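Local coordinates for outer membrane protein OMP121 (Bacteroides thetaiotaomicron, PDB 5FQ8), which probably serves as a TonB-dependent transporter of the outer membrane, binding calcium and passing substrates inward through a plugged beta-barrel, at residues D266-Y271 with G299-G304; G632-S637 with Y687-M692; F677-D682 with M692-I697. All coordinates share one frame; numbering follows the deposited sequence.

Contact 1: residues D266-Y271 with G299-G304; sequences DKSDYY and GSHKAG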
loop_
_atom_site.group_PDB
_atom_site.type_symbol
_atom_site.label_atom_id
_atom_site.label_comp_id
_atom_site.label_asym_id
_atom_site.label_seq_id
_atom_site.Cartn_x
_atom_site.Cartn_y
_atom_site.Cartn_z
ATOM N N ASP B 266 10.402 56.348 1.734
ATOM C CA ASP B 266 9.140 57.010 2.003
ATOM C C ASP B 266 8.044 56.502 1.101
ATOM O O ASP B 266 6.903 56.940 1.241
ATOM C CB ASP B 266 9.281 58.526 1.860
ATOM C CG ASP B 266 9.889 59.175 3.097
ATOM O OD1 ASP B 266 9.190 59.264 4.129
ATOM O OD2 ASP B 266 11.068 59.590 3.045
ATOM N N LYS B 267 8.367 55.588 0.192
ATOM C CA LYS B 267 7.384 55.008 -0.701
ATOM C C LYS B 267 7.378 53.484 -0.696
ATOM O O LYS B 267 6.590 52.883 -1.432
ATOM C CB LYS B 267 7.619 55.510 -2.132
ATOM C CG LYS B 267 7.601 57.015 -2.288
ATOM C CD LYS B 267 6.226 57.592 -2.017
ATOM C CE LYS B 267 5.999 58.841 -2.854
ATOM N NZ LYS B 267 7.060 59.873 -2.629
ATOM N N SER B 268 8.216 52.839 0.108
ATOM C CA SER B 268 8.398 51.402 -0.033
ATOM C C SER B 268 9.043 50.841 1.220
ATOM O O SER B 268 9.735 51.551 1.951
ATOM C CB SER B 268 9.262 51.086 -1.246
ATOM O OG SER B 268 10.599 51.445 -0.981
ATOM N N ASP B 269 8.816 49.554 1.456
ATOM C CA ASP B 269 9.487 48.859 2.545
ATOM C C ASP B 269 9.740 47.423 2.126
ATOM O O ASP B 269 9.147 46.926 1.172
ATOM C CB ASP B 269 8.686 48.911 3.846
ATOM C CG ASP B 269 7.296 48.380 3.693
ATOM O OD1 ASP B 269 7.164 47.169 3.523
ATOM O OD2 ASP B 269 6.330 49.158 3.752
ATOM N N TYR B 270 10.634 46.761 2.850
ATOM C CA TYR B 270 11.080 45.433 2.453
ATOM C C TYR B 270 11.585 44.693 3.675
ATOM O O TYR B 270 12.462 45.198 4.377
ATOM C CB TYR B 270 12.164 45.544 1.399
ATOM C CG TYR B 270 12.386 44.297 0.595
ATOM C CD1 TYR B 270 11.314 43.599 0.050
ATOM C CD2 TYR B 270 13.670 43.833 0.346
ATOM C CE1 TYR B 270 11.513 42.466 -0.697
ATOM C CE2 TYR B 270 13.881 42.696 -0.405
ATOM C CZ TYR B 270 12.797 42.018 -0.919
ATOM O OH TYR B 270 12.977 40.886 -1.667
ATOM N N TYR B 271 11.036 43.505 3.926
ATOM C CA TYR B 271 11.442 42.644 5.028
ATOM C C TYR B 271 11.704 41.247 4.494
ATOM O O TYR B 271 10.947 40.749 3.661
ATOM C CB TYR B 271 10.360 42.609 6.108
ATOM C CG TYR B 271 10.831 42.180 7.477
ATOM C CD1 TYR B 271 11.012 40.850 7.786
ATOM C CD2 TYR B 271 11.086 43.112 8.462
ATOM C CE1 TYR B 271 11.439 40.457 9.020
ATOM C CE2 TYR B 271 11.516 42.729 9.700
ATOM C CZ TYR B 271 11.689 41.394 9.978
ATOM O OH TYR B 271 12.113 40.991 11.225
ATOM N N GLY B 299 7.063 42.833 1.003
ATOM C CA GLY B 299 7.327 44.143 0.459
ATOM C C GLY B 299 6.049 44.880 0.153
ATOM O O GLY B 299 4.989 44.286 -0.042
ATOM N N SER B 300 6.179 46.199 0.094
ATOM C CA SER B 300 5.111 47.116 -0.252
ATOM C C SER B 300 5.737 48.290 -0.988
ATOM O O SER B 300 6.834 48.723 -0.641
ATOM C CB SER B 300 4.379 47.572 1.006
ATOM O OG SER B 300 3.162 48.203 0.690
ATOM N N HIS B 301 5.071 48.769 -2.028
ATOM C CA HIS B 301 5.542 49.913 -2.792
ATOM C C HIS B 301 4.347 50.784 -3.107
ATOM O O HIS B 301 3.302 50.275 -3.513
ATOM C CB HIS B 301 6.247 49.492 -4.083
ATOM C CG HIS B 301 6.919 50.618 -4.810
ATOM N ND1 HIS B 301 8.274 50.858 -4.720
ATOM C CD2 HIS B 301 6.427 51.559 -5.651
ATOM C CE1 HIS B 301 8.586 51.900 -5.469
ATOM N NE2 HIS B 301 7.485 52.344 -6.046
ATOM N N LYS B 302 4.495 52.088 -2.910
ATOM C CA LYS B 302 3.428 53.042 -3.159
ATOM C C LYS B 302 3.840 53.935 -4.314
ATOM O O LYS B 302 4.985 54.387 -4.376
ATOM C CB LYS B 302 3.123 53.870 -1.910
ATOM C CG LYS B 302 1.861 54.707 -2.017
ATOM C CD LYS B 302 1.427 55.251 -0.667
ATOM C CE LYS B 302 0.089 55.977 -0.769
ATOM N NZ LYS B 302 -0.475 56.396 0.552
ATOM N N ALA B 303 2.927 54.139 -5.248
ATOM C CA ALA B 303 3.169 54.987 -6.405
ATOM C C ALA B 303 1.864 55.737 -6.627
ATOM O O ALA B 303 0.983 55.283 -7.353
ATOM C CB ALA B 303 3.589 54.179 -7.615
ATOM N N GLY B 304 1.733 56.878 -5.981
ATOM C CA GLY B 304 0.541 57.664 -6.167
ATOM C C GLY B 304 -0.557 57.188 -5.254
ATOM O O GLY B 304 -0.313 56.913 -4.078
#

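Contact 2: residues G632-S637 with Y687-M692; sequences GNVLGS and YTAQNM. With MG (magnesium ion), chain L.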
loop_
_atom_site.group_PDB
_atom_site.type_symbol
_atom_site.label_atom_id
_atom_site.label_comp_id
_atom_site.label_asym_id
_atom_site.label_seq_id
_atom_site.Cartn_x
_atom_site.Cartn_y
_atom_site.Cartn_z
ATOM N N GLY B 632 -23.711 3.112 3.955
ATOM C CA GLY B 632 -22.905 3.873 4.892
ATOM C C GLY B 632 -23.617 4.066 6.215
ATOM O O GLY B 632 -24.834 4.241 6.274
ATOM N N ASN B 633 -22.844 4.050 7.286
ATOM C CA ASN B 633 -23.479 4.026 8.588
ATOM C C ASN B 633 -23.951 5.385 9.068
ATOM O O ASN B 633 -24.548 5.449 10.144
ATOM C CB ASN B 633 -22.530 3.431 9.613
ATOM C CG ASN B 633 -22.307 1.972 9.404
ATOM O OD1 ASN B 633 -22.772 1.391 8.430
ATOM N ND2 ASN B 633 -21.586 1.361 10.316
ATOM N N VAL B 634 -23.723 6.461 8.319
ATOM C CA VAL B 634 -24.079 7.806 8.757
ATOM C C VAL B 634 -25.150 8.351 7.832
ATOM O O VAL B 634 -24.885 8.658 6.672
ATOM C CB VAL B 634 -22.865 8.732 8.798
ATOM C CG1 VAL B 634 -23.319 10.147 9.065
ATOM C CG2 VAL B 634 -21.904 8.271 9.853
ATOM N N LEU B 635 -26.344 8.516 8.359
ATOM C CA LEU B 635 -27.482 8.878 7.536
ATOM C C LEU B 635 -27.354 10.318 7.093
ATOM O O LEU B 635 -27.211 11.214 7.919
ATOM C CB LEU B 635 -28.768 8.672 8.326
ATOM C CG LEU B 635 -30.103 8.911 7.645
ATOM C CD1 LEU B 635 -30.224 7.996 6.454
ATOM C CD2 LEU B 635 -31.192 8.640 8.634
ATOM N N GLY B 636 -27.400 10.549 5.800
ATOM C CA GLY B 636 -27.363 11.904 5.313
ATOM C C GLY B 636 -28.683 12.607 5.529
ATOM O O GLY B 636 -29.701 11.999 5.836
ATOM N N SER B 637 -28.664 13.925 5.365
ATOM C CA SER B 637 -29.851 14.737 5.585
ATOM C C SER B 637 -29.822 15.901 4.622
ATOM O O SER B 637 -28.807 16.587 4.521
ATOM C CB SER B 637 -29.919 15.252 7.024
ATOM O OG SER B 637 -30.995 16.155 7.179
ATOM N N TYR B 687 -28.527 2.680 10.793
ATOM C CA TYR B 687 -27.407 3.600 10.794
ATOM C C TYR B 687 -26.958 3.818 12.230
ATOM O O TYR B 687 -27.736 3.640 13.162
ATOM C CB TYR B 687 -27.794 4.914 10.148
ATOM C CG TYR B 687 -28.392 4.803 8.764
ATOM C CD1 TYR B 687 -29.694 4.366 8.575
ATOM C CD2 TYR B 687 -27.665 5.170 7.650
ATOM C CE1 TYR B 687 -30.243 4.288 7.316
ATOM C CE2 TYR B 687 -28.206 5.092 6.392
ATOM C CZ TYR B 687 -29.492 4.652 6.233
ATOM O OH TYR B 687 -30.023 4.581 4.975
ATOM N N THR B 688 -25.689 4.166 12.403
ATOM C CA THR B 688 -25.151 4.459 13.721
ATOM C C THR B 688 -25.138 5.938 14.045
ATOM O O THR B 688 -24.802 6.306 15.175
ATOM C CB THR B 688 -23.733 3.955 13.845
ATOM O OG1 THR B 688 -23.012 4.346 12.679
ATOM C CG2 THR B 688 -23.722 2.503 13.948
ATOM N N ALA B 689 -25.469 6.789 13.085
ATOM C CA ALA B 689 -25.521 8.213 13.346
ATOM C C ALA B 689 -26.383 8.857 12.287
ATOM O O ALA B 689 -26.546 8.324 11.193
ATOM C CB ALA B 689 -24.129 8.838 13.359
ATOM N N GLN B 690 -26.949 9.999 12.628
ATOM C CA GLN B 690 -27.686 10.800 11.671
ATOM C C GLN B 690 -27.185 12.221 11.773
ATOM O O GLN B 690 -27.013 12.736 12.875
ATOM C CB GLN B 690 -29.187 10.751 11.912
ATOM C CG GLN B 690 -29.946 11.598 10.926
ATOM C CD GLN B 690 -31.423 11.620 11.168
ATOM O OE1 GLN B 690 -32.172 12.209 10.399
ATOM N NE2 GLN B 690 -31.858 10.989 12.244
ATOM N N ASN B 691 -26.918 12.840 10.634
ATOM C CA ASN B 691 -26.493 14.230 10.624
ATOM C C ASN B 691 -27.708 15.114 10.829
ATOM O O ASN B 691 -28.643 15.079 10.026
ATOM C CB ASN B 691 -25.811 14.572 9.304
ATOM C CG ASN B 691 -24.555 13.790 9.077
ATOM O OD1 ASN B 691 -23.912 13.332 10.012
ATOM N ND2 ASN B 691 -24.184 13.649 7.819
ATOM N N MET B 692 -27.712 15.905 11.894
ATOM C CA MET B 692 -28.805 16.846 12.058
ATOM C C MET B 692 -28.317 18.066 12.809
ATOM O O MET B 692 -27.214 18.083 13.350
ATOM C CB MET B 692 -29.994 16.195 12.760
ATOM C CG MET B 692 -29.654 15.366 13.974
ATOM S SD MET B 692 -30.869 14.076 14.285
ATOM C CE MET B 692 -32.350 14.825 13.674
HETATM MG MG MG L . -24.028 0.189 7.152
HETATM O O HOH W 1 -25.538 1.515 7.191
HETATM O O HOH W 2 -31.953 12.508 7.592
HETATM O O HOH W 3 -31.328 16.144 9.958
HETATM O O HOH W 4 -22.374 -0.890 6.643
#

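Contact 3: residues F677-D682 with M692-I697; sequences FSLAMD and MNLGKI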
loop_
_atom_site.group_PDB
_atom_site.type_symbol
_atom_site.label_atom_id
_atom_site.label_comp_id
_atom_site.label_asym_id
_atom_site.label_seq_id
_atom_site.Cartn_x
_atom_site.Cartn_y
_atom_site.Cartn_z
ATOM N N PHE B 677 -24.025 18.031 13.047
ATOM C CA PHE B 677 -23.201 17.086 13.774
ATOM C C PHE B 677 -23.717 15.686 13.503
ATOM O O PHE B 677 -24.921 15.492 13.336
ATOM C CB PHE B 677 -23.236 17.419 15.271
ATOM C CG PHE B 677 -22.568 16.413 16.136
ATOM C CD1 PHE B 677 -21.204 16.349 16.214
ATOM C CD2 PHE B 677 -23.310 15.555 16.897
ATOM C CE1 PHE B 677 -20.587 15.441 17.015
ATOM C CE2 PHE B 677 -22.699 14.634 17.702
ATOM C CZ PHE B 677 -21.322 14.580 17.762
ATOM N N SER B 678 -22.804 14.722 13.435
ATOM C CA SER B 678 -23.180 13.324 13.218
ATOM C C SER B 678 -23.587 12.741 14.557
ATOM O O SER B 678 -22.777 12.176 15.288
ATOM C CB SER B 678 -22.035 12.552 12.587
ATOM O OG SER B 678 -21.953 12.822 11.197
ATOM N N LEU B 679 -24.875 12.856 14.858
ATOM C CA LEU B 679 -25.410 12.510 16.167
ATOM C C LEU B 679 -25.619 11.011 16.315
ATOM O O LEU B 679 -26.132 10.359 15.411
ATOM C CB LEU B 679 -26.735 13.229 16.373
ATOM C CG LEU B 679 -27.286 13.250 17.779
ATOM C CD1 LEU B 679 -26.241 13.837 18.679
ATOM C CD2 LEU B 679 -28.535 14.080 17.780
ATOM N N ALA B 680 -25.267 10.475 17.481
ATOM C CA ALA B 680 -25.358 9.033 17.694
ATOM C C ALA B 680 -26.795 8.540 17.606
ATOM O O ALA B 680 -27.736 9.245 17.965
ATOM C CB ALA B 680 -24.766 8.650 19.045
ATOM N N MET B 681 -26.953 7.314 17.115
ATOM C CA MET B 681 -28.256 6.730 16.834
ATOM C C MET B 681 -28.180 5.227 17.034
ATOM O O MET B 681 -27.107 4.624 16.925
ATOM C CB MET B 681 -28.698 7.042 15.416
ATOM C CG MET B 681 -30.148 6.885 15.137
ATOM S SD MET B 681 -30.419 7.599 13.556
ATOM C CE MET B 681 -32.140 7.485 13.380
ATOM N N ASP B 682 -29.331 4.632 17.326
ATOM C CA ASP B 682 -29.420 3.200 17.576
ATOM C C ASP B 682 -29.085 2.422 16.312
ATOM O O ASP B 682 -29.781 2.567 15.297
ATOM C CB ASP B 682 -30.819 2.846 18.083
ATOM C CG ASP B 682 -31.039 1.348 18.258
ATOM O OD1 ASP B 682 -30.071 0.562 18.300
ATOM O OD2 ASP B 682 -32.218 0.960 18.369
ATOM N N MET B 692 -27.712 15.905 11.894
ATOM C CA MET B 692 -28.805 16.846 12.058
ATOM C C MET B 692 -28.317 18.066 12.809
ATOM O O MET B 692 -27.214 18.083 13.350
ATOM C CB MET B 692 -29.994 16.195 12.760
ATOM C CG MET B 692 -29.654 15.366 13.974
ATOM S SD MET B 692 -30.869 14.076 14.285
ATOM C CE MET B 692 -32.350 14.825 13.674
ATOM N N ASN B 693 -29.147 19.102 12.797
ATOM C CA ASN B 693 -28.858 20.325 13.534
ATOM C C ASN B 693 -29.043 20.103 15.023
ATOM O O ASN B 693 -30.118 19.698 15.464
ATOM C CB ASN B 693 -29.784 21.440 13.065
ATOM C CG ASN B 693 -29.679 21.691 11.588
ATOM O OD1 ASN B 693 -30.596 21.408 10.843
ATOM N ND2 ASN B 693 -28.555 22.225 11.155
ATOM N N LEU B 694 -28.012 20.394 15.804
ATOM C CA LEU B 694 -28.098 20.175 17.237
ATOM C C LEU B 694 -28.842 21.313 17.923
ATOM O O LEU B 694 -29.363 22.238 17.296
ATOM C CB LEU B 694 -26.713 20.030 17.850
ATOM C CG LEU B 694 -25.857 18.837 17.486
ATOM C CD1 LEU B 694 -24.711 18.722 18.444
ATOM C CD2 LEU B 694 -26.671 17.586 17.502
ATOM N N GLY B 695 -28.893 21.233 19.235
ATOM C CA GLY B 695 -29.396 22.322 20.039
ATOM C C GLY B 695 -28.321 23.349 20.325
ATOM O O GLY B 695 -27.289 23.422 19.659
ATOM N N LYS B 696 -28.575 24.150 21.346
ATOM C CA LYS B 696 -27.667 25.210 21.751
ATOM C C LYS B 696 -26.578 24.676 22.667
ATOM O O LYS B 696 -26.858 23.989 23.649
ATOM C CB LYS B 696 -28.439 26.320 22.458
ATOM C CG LYS B 696 -29.466 26.997 21.588
ATOM C CD LYS B 696 -30.393 27.889 22.377
ATOM C CE LYS B 696 -31.397 28.490 21.454
ATOM N NZ LYS B 696 -32.113 29.605 22.060
ATOM N N ILE B 697 -25.345 24.989 22.333
ATOM C CA ILE B 697 -24.222 24.837 23.236
ATOM C C ILE B 697 -23.898 26.217 23.786
ATOM O O ILE B 697 -23.541 27.126 23.030
ATOM C CB ILE B 697 -23.012 24.224 22.526
ATOM C CG1 ILE B 697 -23.436 22.980 21.773
ATOM C CG2 ILE B 697 -21.936 23.870 23.529
ATOM C CD1 ILE B 697 -23.451 21.797 22.634
#

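Contact 1: residues D266-Y271 with G299-G304
Strands 268-271 and 299-303 run antiparallel, their axes 4.8 Å apart at closest approach and their directions 173° from each other. Asp269 and Ser300 are the hydrogen-bonded pair: Asp269 N donates to Ser300 O over 3.0 Å in the plane of that carbonyl, while Ser300 N reaches Asp269 O from above the carbonyl plane. Farther along, Lys302 N meets Lys267 O at 2.7 Å, nearly along the C=O axis. These are neighbouring strands of the transmembrane barrel, joined as a hairpin whose far end carries the calcium-binding loop. On the face that carries Ser268, Tyr270 and His301, a second copy of the protein packs. There Tyr270 has CG anti to its N (chi1 -161°), which sets the ring edge against Gly299, with CD1 4.0 Å from Gly299 CA; glycine suits the place because a side chain would point to this same face, at the ring. His301 brings ND1 to 3.6 Å from Ser268 CB, and Lys267 O lies over one face of the imidazole, near its rim. Ser268 OG bonds to Thr265 OG1 and to Ser268 OG of the second subunit, so a small hydroxyl fits this close meeting. On the other face, the carboxylate of Asp269 lies alongside Ser300, Asp269 OD2 touching Ser300 CB at 3.7 Å. Lys267 lays its CB 3.6 Å from Lys302 O, and the ammonium groups of Lys267 and Lys302 end well apart.

Contact 2: residues G632-S637 with Y687-M692
A short parallel strand pairing, 634-635 beside 689-692, stands next to the magnesium site at the junction with another protein chain. Asn633 OD1 binds the ion at 2.2 Å; Ala631 O, a backbone atom of the other protein and two waters complete the ligands seen, and the amide oxygen of asparagine is a hard donor of the kind magnesium prefers. The carbonyl of the same residue receives Thr688 twice: Thr688 N comes in the carbonyl plane at 2.8 Å from Asn633 O, and Thr688 OG1 sits above that plane. A weak bond from Ala689 N adds a third grip. The ladder continues with Leu635 N to Ala689 O, 2.8 Å and nearly straight at 173°, then Asn691 N to Leu635 O at 3.2 Å. Leu635, its CG anti to N (chi1 -177°), lays CD1 over one face of Tyr687, 3.7 Å from the ring centroid, a CH-pi contact. Leu635 CD2 runs beside the extended Gln690 chain, 3.9 Å from Gln690 CD. An alanine in place of Tyr687 would probably leave Leu635 without its aromatic cover and loosen the packing against Gly632 O. Across the strands, Val634 CG1 meets Asn691 OD1, an atom that is bonded to Ser678 OG, while Asn691 ND2 donates to Met602 O. Gln690 NE2 bonds to a polar side chain of the other protein. Strand 629-635 lies between the antiparallel strand 607-609 and strand 689-693, which in turn pairs with strand 661-680.

Contact 3: residues F677-D682 with M692-I697
Phe677 and Met692 form an antiparallel hydrogen-bonded pair within the beta hairpin of strands 661-680 and 689-693. Phe677 N donates to Met692 O at 3.2 Å from above the carbonyl plane; Met692 N returns the bond to Phe677 O in the plane of that carbonyl. Past this pair, Leu694 crosses Phe677 obliquely, its CG 3.7 Å from Phe677 CB and its CD1 against the same carbon and the near part of the ring. Leu694 CD2 meets Leu679 CD1 at 4.0 Å. Leu679 CD1 also lies in plane at the edge of the Phe677 ring, so Phe677, Leu679 and Leu694 form one apolar cluster, for which branched and aromatic hydrocarbon side chains are well suited. Met692 joins from the side through CG, 4.2 Å from Leu679 CD2, its chain bent at CG–SD. Farther out, Ser95 touches Phe677 and Leu94 touches Leu694, both from plug-domain loops, and Thr742 packs on Phe677 and Leu679. Ser678, between the two apolar residues, is the centre of an inverse gamma turn. Beyond Met692, the amide of Asn693 holds two backbones: ND2 donates to Lys674 O, and OD1 accepts from Ser641 N.

How the contacts relate
Contacts 2 and 3 are neighbours, their centres 10 Å apart, and share Met692 on strand 689-693, which pairs with residues 632-637 through one edge and with residues 677-682 through the other. Leu679 N and Gln690 O, 2.9 Å apart and probably hydrogen-bonded, extend the hairpin pairing of contact 3 into contact 2, where Ala689 CB also packs on Leu679 O. Magnesium belongs to contact 2 alone, while contact 3 lies away from the annotated sites. Contact 1 is remote, its centre about 54 Å from that of contact 2 and 51 Å from that of contact 3; its Tyr270 side chain lies about 13 Å from a bound lipid-like 3-decanoyloxypropyl decanoate.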